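Local coordinates for protein CarG (PDB 4O7J) that probably contributes to intrinsic carbapenem resistance in Serratia, resembles lysozyme inhibitors in structure and binds a sodium ion, at residues F42-P47 against S52-T57; G105-T110 against Q141-A146. One frame throughout, in Å; residues are numbered along the deposited sequence.

Interaction 1: F42-P47 against S52-T57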
loop_
_atom_site.group_PDB
_atom_site.type_symbol
_atom_site.label_atom_id
_atom_site.label_comp_id
_atom_site.label_asym_id
_atom_site.label_seq_id
_atom_site.Cartn_x
_atom_site.Cartn_y
_atom_site.Cartn_z
ATOM N N PHE A 42 -1.551 -6.509 -1.402
ATOM C CA PHE A 42 -2.339 -7.666 -0.961
ATOM C C PHE A 42 -3.153 -7.352 0.271
ATOM O O PHE A 42 -2.654 -6.865 1.246
ATOM C CB PHE A 42 -1.462 -8.864 -0.688
ATOM C CG PHE A 42 -0.690 -9.372 -1.906
ATOM C CD1 PHE A 42 0.550 -8.843 -2.186
ATOM C CD2 PHE A 42 -1.211 -10.351 -2.701
ATOM C CE1 PHE A 42 1.256 -9.221 -3.291
ATOM C CE2 PHE A 42 -0.506 -10.792 -3.810
ATOM C CZ PHE A 42 0.709 -10.188 -4.122
ATOM N N PHE A 43 -4.444 -7.672 0.206
ATOM C CA PHE A 43 -5.335 -7.487 1.313
ATOM C C PHE A 43 -6.102 -8.767 1.552
ATOM O O PHE A 43 -6.948 -9.127 0.702
ATOM C CB PHE A 43 -6.344 -6.353 1.060
ATOM C CG PHE A 43 -5.722 -5.030 0.756
ATOM C CD1 PHE A 43 -5.393 -4.700 -0.521
ATOM C CD2 PHE A 43 -5.598 -4.048 1.742
ATOM C CE1 PHE A 43 -4.870 -3.491 -0.810
ATOM C CE2 PHE A 43 -5.026 -2.823 1.455
ATOM C CZ PHE A 43 -4.626 -2.552 0.177
ATOM N N ILE A 44 -5.976 -9.305 2.763
ATOM C CA ILE A 44 -6.591 -10.586 3.146
ATOM C C ILE A 44 -7.926 -10.326 3.874
ATOM O O ILE A 44 -8.008 -9.474 4.787
ATOM C CB ILE A 44 -5.721 -11.380 4.057
ATOM C CG1 ILE A 44 -4.408 -11.756 3.348
ATOM C CG2 ILE A 44 -6.468 -12.639 4.516
ATOM C CD1 ILE A 44 -4.588 -12.512 2.036
ATOM N N HIS A 45 -8.940 -10.962 3.398
ATOM C CA HIS A 45 -10.285 -10.720 3.925
ATOM C C HIS A 45 -10.390 -11.488 5.275
ATOM O O HIS A 45 -10.136 -12.687 5.328
ATOM C CB HIS A 45 -11.256 -11.239 2.892
ATOM C CG HIS A 45 -12.698 -10.930 3.158
ATOM N ND1 HIS A 45 -13.671 -11.093 2.189
ATOM C CD2 HIS A 45 -13.343 -10.462 4.253
ATOM C CE1 HIS A 45 -14.846 -10.726 2.671
ATOM N NE2 HIS A 45 -14.679 -10.357 3.926
ATOM N N ARG A 46 -10.784 -10.805 6.339
ATOM C CA ARG A 46 -10.923 -11.435 7.645
ATOM C C ARG A 46 -12.344 -11.896 7.940
ATOM O O ARG A 46 -13.293 -11.321 7.448
ATOM C CB ARG A 46 -10.538 -10.456 8.756
ATOM C CG ARG A 46 -9.116 -9.925 8.675
ATOM C CD ARG A 46 -8.972 -8.641 9.486
ATOM N NE ARG A 46 -9.461 -8.872 10.824
ATOM C CZ ARG A 46 -8.758 -9.406 11.827
ATOM N NH1 ARG A 46 -7.464 -9.700 11.692
ATOM N NH2 ARG A 46 -9.368 -9.630 13.010
ATOM N N PRO A 47 -12.490 -12.909 8.787
ATOM C CA PRO A 47 -13.925 -13.265 9.118
ATOM C C PRO A 47 -14.807 -12.154 9.649
ATOM O O PRO A 47 -16.021 -12.170 9.386
ATOM C CB PRO A 47 -13.798 -14.387 10.151
ATOM C CG PRO A 47 -12.432 -14.939 9.955
ATOM C CD PRO A 47 -11.536 -13.880 9.313
ATOM N N SER A 52 -6.996 -7.175 5.933
ATOM C CA SER A 52 -5.706 -7.115 6.558
ATOM C C SER A 52 -4.622 -6.901 5.461
ATOM O O SER A 52 -4.435 -7.759 4.554
ATOM C CB SER A 52 -5.524 -8.418 7.281
ATOM O OG SER A 52 -4.390 -8.461 8.142
ATOM N N ILE A 53 -3.927 -5.795 5.501
ATOM C CA ILE A 53 -2.930 -5.482 4.480
ATOM C C ILE A 53 -1.646 -6.260 4.786
ATOM O O ILE A 53 -1.128 -6.224 5.897
ATOM C CB ILE A 53 -2.745 -3.944 4.314
ATOM C CG1 ILE A 53 -1.808 -3.634 3.115
ATOM C CG2 ILE A 53 -2.180 -3.293 5.576
ATOM C CD1 ILE A 53 -1.637 -2.151 2.792
ATOM N N MET A 54 -1.145 -7.015 3.821
ATOM C CA MET A 54 0.035 -7.777 3.977
ATOM C C MET A 54 1.308 -6.905 3.793
ATOM O O MET A 54 1.393 -6.130 2.868
ATOM C CB MET A 54 0.078 -8.956 2.980
ATOM C CG MET A 54 -1.032 -9.944 3.170
ATOM S SD MET A 54 -0.888 -11.300 1.984
ATOM C CE MET A 54 0.547 -12.147 2.652
ATOM N N PRO A 55 2.293 -7.032 4.727
ATOM C CA PRO A 55 3.601 -6.413 4.533
ATOM C C PRO A 55 4.426 -7.012 3.393
ATOM O O PRO A 55 4.173 -8.170 2.930
ATOM C CB PRO A 55 4.299 -6.617 5.916
ATOM C CG PRO A 55 3.711 -7.874 6.445
ATOM C CD PRO A 55 2.266 -7.901 5.925
ATOM N N VAL A 56 5.349 -6.205 2.917
ATOM C CA VAL A 56 6.381 -6.671 2.001
ATOM C C VAL A 56 7.409 -7.356 2.936
ATOM O O VAL A 56 7.823 -6.777 3.952
ATOM C CB VAL A 56 7.028 -5.529 1.219
ATOM C CG1 VAL A 56 8.232 -6.024 0.428
ATOM C CG2 VAL A 56 5.979 -4.909 0.263
ATOM N N THR A 57 7.866 -8.553 2.568
ATOM C CA THR A 57 8.758 -9.320 3.434
ATOM C C THR A 57 10.107 -8.650 3.559
ATOM O O THR A 57 10.640 -8.158 2.580
ATOM C CB THR A 57 8.936 -10.730 2.860
ATOM O OG1 THR A 57 7.650 -11.176 2.500
ATOM C CG2 THR A 57 9.496 -11.681 3.879
HETATM O O HOH W 1 0.698 -6.054 0.275
#

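Interaction 2: G105-T110 against Q141-A146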
loop_
_atom_site.group_PDB
_atom_site.type_symbol
_atom_site.label_atom_id
_atom_site.label_comp_id
_atom_site.label_asym_id
_atom_site.label_seq_id
_atom_site.Cartn_x
_atom_site.Cartn_y
_atom_site.Cartn_z
ATOM N N GLY A 105 22.952 -10.512 -17.066
ATOM C CA GLY A 105 23.545 -11.082 -15.845
ATOM C C GLY A 105 22.624 -12.053 -15.096
ATOM O O GLY A 105 21.508 -12.341 -15.539
ATOM N N LYS A 106 23.107 -12.522 -13.966
ATOM C CA LYS A 106 22.374 -13.506 -13.185
ATOM C C LYS A 106 21.136 -12.928 -12.530
ATOM O O LYS A 106 21.083 -11.735 -12.210
ATOM C CB LYS A 106 23.231 -14.120 -12.049
ATOM C CG LYS A 106 24.294 -15.089 -12.524
ATOM C CD LYS A 106 24.935 -15.702 -11.267
ATOM C CE LYS A 106 26.232 -16.389 -11.597
ATOM N NZ LYS A 106 25.978 -17.684 -12.264
ATOM N N VAL A 107 20.112 -13.751 -12.441
ATOM C CA VAL A 107 18.850 -13.343 -11.894
ATOM C C VAL A 107 18.512 -14.398 -10.863
ATOM O O VAL A 107 18.620 -15.611 -11.175
ATOM C CB VAL A 107 17.691 -13.247 -12.956
ATOM C CG1 VAL A 107 16.377 -12.945 -12.245
ATOM C CG2 VAL A 107 17.965 -12.248 -14.046
ATOM N N SER A 108 18.096 -13.990 -9.658
ATOM C CA SER A 108 17.548 -14.874 -8.654
ATOM C C SER A 108 16.042 -14.852 -8.636
ATOM O O SER A 108 15.431 -13.803 -8.922
ATOM C CB SER A 108 18.019 -14.548 -7.230
ATOM O OG SER A 108 17.664 -13.288 -6.809
ATOM N N LEU A 109 15.459 -15.993 -8.232
ATOM C CA LEU A 109 14.007 -16.109 -8.083
ATOM C C LEU A 109 13.696 -16.529 -6.717
ATOM O O LEU A 109 14.145 -17.605 -6.312
ATOM C CB LEU A 109 13.433 -17.084 -9.094
ATOM C CG LEU A 109 13.510 -16.744 -10.582
ATOM C CD1 LEU A 109 13.393 -18.015 -11.409
ATOM C CD2 LEU A 109 12.489 -15.681 -11.019
ATOM N N THR A 110 13.037 -15.618 -5.961
ATOM C CA THR A 110 12.677 -15.850 -4.555
ATOM C C THR A 110 11.196 -16.174 -4.572
ATOM O O THR A 110 10.379 -15.413 -5.101
ATOM C CB THR A 110 12.957 -14.675 -3.647
ATOM O OG1 THR A 110 14.297 -14.306 -3.852
ATOM C CG2 THR A 110 12.692 -15.017 -2.195
ATOM N N GLN A 141 18.906 -9.787 -19.569
ATOM C CA GLN A 141 18.928 -8.354 -19.510
ATOM C C GLN A 141 17.869 -7.809 -18.488
ATOM O O GLN A 141 18.181 -6.869 -17.786
ATOM C CB GLN A 141 18.642 -7.755 -20.863
ATOM C CG GLN A 141 18.649 -6.233 -20.915
ATOM C CD GLN A 141 19.985 -5.658 -20.586
ATOM O OE1 GLN A 141 20.927 -5.926 -21.319
ATOM N NE2 GLN A 141 20.102 -4.842 -19.479
ATOM N N SER A 142 16.672 -8.370 -18.498
ATOM C CA SER A 142 15.580 -7.869 -17.672
ATOM C C SER A 142 15.118 -8.977 -16.766
ATOM O O SER A 142 15.067 -10.172 -17.161
ATOM C CB SER A 142 14.424 -7.366 -18.591
ATOM O OG SER A 142 13.441 -6.681 -17.825
ATOM N N ALA A 143 14.894 -8.654 -15.489
ATOM C CA ALA A 143 14.607 -9.687 -14.472
ATOM C C ALA A 143 13.368 -10.503 -14.787
ATOM O O ALA A 143 13.357 -11.709 -14.553
ATOM C CB ALA A 143 14.468 -9.050 -13.074
ATOM N N ASP A 144 12.367 -9.875 -15.400
ATOM C CA ASP A 144 11.120 -10.543 -15.744
ATOM C C ASP A 144 11.331 -11.657 -16.811
ATOM O O ASP A 144 10.504 -12.575 -16.896
ATOM C CB ASP A 144 10.088 -9.554 -16.271
ATOM C CG ASP A 144 10.630 -8.734 -17.392
ATOM O OD1 ASP A 144 11.623 -8.030 -17.130
ATOM O OD2 ASP A 144 10.122 -8.832 -18.515
ATOM N N GLU A 145 12.431 -11.590 -17.541
ATOM C CA GLU A 145 12.696 -12.659 -18.487
ATOM C C GLU A 145 12.895 -14.041 -17.813
ATOM O O GLU A 145 12.634 -15.036 -18.423
ATOM C CB GLU A 145 13.844 -12.309 -19.393
ATOM C CG GLU A 145 13.640 -11.178 -20.383
ATOM C CD GLU A 145 14.971 -10.951 -21.085
ATOM O OE1 GLU A 145 15.707 -10.086 -20.658
ATOM O OE2 GLU A 145 15.321 -11.797 -21.944
ATOM N N ALA A 146 13.383 -14.057 -16.581
ATOM C CA ALA A 146 13.657 -15.276 -15.860
ATOM C C ALA A 146 12.370 -16.024 -15.479
ATOM O O ALA A 146 12.408 -17.165 -15.114
ATOM C CB ALA A 146 14.485 -15.011 -14.618
#

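Interaction 1: F42-P47 against S52-T57
Met-54 lays its side chain against Phe-42 CB and the Ile-44 side chain. Its CB lies 4.0 Å from Phe-42 CB. Met-54 CG is 3.8 Å from Ile-44 CG1. Met-54 SD then settles between the two residues, 3.7 Å from Phe-42 CB and also against Ile-44 CG1 and CD1. CG stands anti to the carbonyl carbon (chi1 -62°), and this carries the thioether across to the strand of Ile-44. SD also lies beside the Phe-42 ring, 50° off the ring normal, an oblique Met-aromatic contact.

The backbones form an antiparallel hairpin. Phe-43 and Ile-53 are a non-hydrogen-bonded pair, and Ile-44 and Ser-52 a hydrogen-bonded one. Ile-44 N gives a bond of 2.8 Å to Ser-52 O, and Ser-52 N returns one of 2.8 Å to Ile-44 O. Met-54 N reaches Phe-42 O at 3.0 Å, nearly straight at 172°. A water then bridges Phe-42 N and Met-54 O, extending the link beyond the direct bonds.

Phe-43 and Ile-53 lie side by side and point the same way. Phe-43 CE2 meets Ile-53 CD1 at 3.7 Å.

Ile-44 and Met-54 pack on Phe-114 of strand 107-116 and on Tyr-126 of strand 126-135. Ile-44 also touches Asn-16 and Asp-22, which bind the sodium ion. The second subunit also meets the hairpin: Asp-30 of that subunit makes a salt bridge to Arg-46 and a hydrogen bond to Ser-52 OG, and its Ala-27 packs on Phe-43.

Interaction 2: G105-T110 against Q141-A146
The peptide carbonyls of Ala-143 and Ala-146 are the flat groups that meet the methyls of Val-107 and Leu-109. Ala-143 O lies 4.0 Å from Val-107 CG1. Ala-146 O lies 3.9 Å from Leu-109 CD1. The Glu-145 carboxylate turns back to its own segment. Its OE1 takes the N-H of Ser-142 N at 2.9 Å, nearly along the C-O axis. Glu-145 N is in turn bonded to Ser-142 O. These two bonds tie down the start of the 3-10 segment 143-146.

The contact itself is apolar. Val-107 CG1 approaches Ala-146 CB to 3.7 Å and stays 4.4 Å from Ala-143 CB. CG1 is anti to the backbone N (chi1 174°), and this turns it toward both methyls. Leu-109 begins to one side, but its CD2 swings in to 4.2 Å from Ala-146 CB.

Val-107 and Leu-109 share a face of strand 107-116, an inner strand of the four-stranded antiparallel sheet. The short 3-10 segment packs across this face. Its small alanines probably let the backbone come close, with Ala-143 CA 6.2 Å from Val-107 CA. Ala-143 also touches Ala-94 of strand 88-96, and Leu-109 packs on both Val-92 and Ala-94.

Backbone bonds place the strand in its sheet, Val-107 with Ala-136 and Leu-109 with Val-134. Ser-142 OG bonds to Leu-76 N, and Gln-141 O accepts from Lys-96 NZ.

Both interactions are buried, on opposite sides of the chain's centre. Interaction 1 lies within one sheet, while interaction 2 packs a 3-10 segment on a strand of the other. Their centres are 27 Å apart, and their nearest atoms about 8 Å. Interaction 1 is local hairpin pairing, combining backbone hydrogen bonds with side-chain packing. Interaction 2 joins parts distant in sequence by apolar packing. Strands 107-116 and 126-135 both reach the two contacts: strand 107-116 supplies Val-107 and Leu-109 to interaction 2 and Phe-114 to the surroundings of interaction 1. The hairpin lies near the sodium site and at the subunit interface, whereas no other chain of the assembly touches interaction 2.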